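Local coordinates for protein anti-cleavage anti-greA transcription factor gfh1 (Thermus thermophilus, PDB 2F23) that inhibits the catalytic activities of RNA polymerase by partly occluding its substrate-binding site and preventing NTP binding, at residues K127-H132 and L138-P143. Numbering follows the deposited sequence.
Sequences KALLGH and LSLDTP
L138 and H132 both carry CG anti to their own carbonyl carbon, chi1 -45° in the leucine, and with these turns methyl CD2 of L138 settles over the middle of the imidazole. This is a CH-pi contact almost perpendicular to the ring: L138 CD2 stands 3.5 Å from the centroid of the H132 ring, only 7° off its normal. The other methyl of the same leucine, CD1, turns to the helix, where it meets L129 CD2 at 3.8 Å and comes within 4.0 Å of the carbonyl O of A128. L129 CD2 also reaches CD1 of L140, the two side chains running roughly at right angles. One residue earlier in the helix, A128 points its CB at the strand and touches L140 CD2 at 3.6 Å. In the FKBP-like C-terminal domain of this GreA/GreB relative, the contact lays the end of helix 124-129 against strand 137-142, an outer strand of the mixed sheet; further in, L129 reaches V102 and L140 packs on F149. Beyond the helix a type II turn from L129 to H132, closed by H132 N to L129 O at 3.1 Å, swings the histidine back to the strand, with G131 at a positive phi of 83°. H132 ND1 is hydrogen-bonded to D136 OD2, which would hold the ring in this rotation. An alanine at H132 would remove the ring, which would probably uncover L138 CD2 on that side and leave D136 without this partner.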
loop_
_atom_site.group_PDB
_atom_site.type_symbol
_atom_site.label_atom_id
_atom_site.label_comp_id
_atom_site.label_asym_id
_atom_site.label_seq_id
_atom_site.Cartn_x
_atom_site.Cartn_y
_atom_site.Cartn_z
ATOM N N LYS A 127 1.012 -16.790 -2.140
ATOM C CA LYS A 127 2.453 -16.963 -2.062
ATOM C C LYS A 127 3.157 -15.703 -1.589
ATOM O O LYS A 127 4.208 -15.777 -0.953
ATOM C CB LYS A 127 3.026 -17.384 -3.419
ATOM C CG LYS A 127 2.791 -18.849 -3.774
ATOM C CD LYS A 127 3.768 -19.307 -4.852
ATOM C CE LYS A 127 3.642 -20.796 -5.158
ATOM N NZ LYS A 127 2.480 -21.125 -6.022
ATOM N N ALA A 128 2.581 -14.548 -1.902
ATOM C CA ALA A 128 3.168 -13.275 -1.505
ATOM C C ALA A 128 3.022 -13.022 -0.005
ATOM O O ALA A 128 3.796 -12.266 0.579
ATOM C CB ALA A 128 2.521 -12.138 -2.294
ATOM N N LEU A 129 2.032 -13.661 0.611
ATOM C CA LEU A 129 1.769 -13.500 2.042
ATOM C C LEU A 129 2.562 -14.476 2.908
ATOM O O LEU A 129 2.998 -14.139 4.008
ATOM C CB LEU A 129 0.273 -13.685 2.316
ATOM C CG LEU A 129 -0.669 -12.556 1.890
ATOM C CD1 LEU A 129 -2.105 -13.061 1.846
ATOM C CD2 LEU A 129 -0.525 -11.394 2.861
ATOM N N LEU A 130 2.759 -15.689 2.408
ATOM C CA LEU A 130 3.486 -16.707 3.156
ATOM C C LEU A 130 4.827 -16.248 3.719
ATOM O O LEU A 130 5.648 -15.660 3.009
ATOM C CB LEU A 130 3.719 -17.938 2.280
ATOM C CG LEU A 130 2.498 -18.741 1.829
ATOM C CD1 LEU A 130 2.953 -19.897 0.942
ATOM C CD2 LEU A 130 1.756 -19.277 3.045
ATOM N N GLY A 131 5.035 -16.516 5.005
ATOM C CA GLY A 131 6.287 -16.176 5.650
ATOM C C GLY A 131 6.459 -14.756 6.144
ATOM O O GLY A 131 7.522 -14.411 6.667
ATOM N N HIS A 132 5.430 -13.931 5.992
ATOM C CA HIS A 132 5.530 -12.547 6.433
ATOM C C HIS A 132 4.957 -12.326 7.819
ATOM O O HIS A 132 4.214 -13.161 8.336
ATOM C CB HIS A 132 4.889 -11.629 5.399
ATOM C CG HIS A 132 5.701 -11.510 4.149
ATOM N ND1 HIS A 132 6.921 -10.868 4.119
ATOM C CD2 HIS A 132 5.512 -12.015 2.907
ATOM C CE1 HIS A 132 7.448 -10.985 2.913
ATOM N NE2 HIS A 132 6.614 -11.678 2.159
ATOM N N LEU A 138 3.472 -5.249 1.779
ATOM C CA LEU A 138 3.444 -6.070 0.578
ATOM C C LEU A 138 2.572 -5.512 -0.530
ATOM O O LEU A 138 1.594 -4.820 -0.273
ATOM C CB LEU A 138 2.916 -7.458 0.946
ATOM C CG LEU A 138 3.501 -8.082 2.217
ATOM C CD1 LEU A 138 2.580 -9.178 2.746
ATOM C CD2 LEU A 138 4.886 -8.617 1.915
ATOM N N SER A 139 2.945 -5.816 -1.770
ATOM C CA SER A 139 2.147 -5.415 -2.923
ATOM C C SER A 139 1.425 -6.710 -3.287
ATOM O O SER A 139 2.064 -7.717 -3.604
ATOM C CB SER A 139 3.041 -4.949 -4.073
ATOM O OG SER A 139 3.654 -3.707 -3.763
ATOM N N LEU A 140 0.097 -6.694 -3.228
ATOM C CA LEU A 140 -0.679 -7.896 -3.502
ATOM C C LEU A 140 -1.598 -7.796 -4.705
ATOM O O LEU A 140 -2.182 -6.746 -4.974
ATOM C CB LEU A 140 -1.509 -8.267 -2.270
ATOM C CG LEU A 140 -0.728 -8.453 -0.966
ATOM C CD1 LEU A 140 -1.696 -8.679 0.182
ATOM C CD2 LEU A 140 0.234 -9.626 -1.101
ATOM N N ASP A 141 -1.720 -8.912 -5.417
ATOM C CA ASP A 141 -2.568 -9.005 -6.594
ATOM C C ASP A 141 -3.940 -9.484 -6.134
ATOM O O ASP A 141 -4.196 -10.686 -6.047
ATOM C CB ASP A 141 -1.966 -9.998 -7.591
ATOM C CG ASP A 141 -0.586 -9.579 -8.069
ATOM O OD1 ASP A 141 -0.480 -8.520 -8.721
ATOM O OD2 ASP A 141 0.392 -10.304 -7.795
ATOM N N THR A 142 -4.816 -8.532 -5.832
ATOM C CA THR A 142 -6.157 -8.843 -5.357
ATOM C C THR A 142 -7.144 -8.881 -6.517
ATOM O O THR A 142 -6.796 -8.542 -7.645
ATOM C CB THR A 142 -6.639 -7.780 -4.352
ATOM O OG1 THR A 142 -6.958 -6.573 -5.053
ATOM C CG2 THR A 142 -5.550 -7.485 -3.331
ATOM N N PRO A 143 -8.393 -9.299 -6.255
ATOM C CA PRO A 143 -9.383 -9.349 -7.335
ATOM C C PRO A 143 -9.734 -7.954 -7.854
ATOM O O PRO A 143 -10.358 -7.809 -8.906
ATOM C CB PRO A 143 -10.571 -10.054 -6.679
ATOM C CG PRO A 143 -10.432 -9.683 -5.230
ATOM C CD PRO A 143 -8.951 -9.845 -5.005
#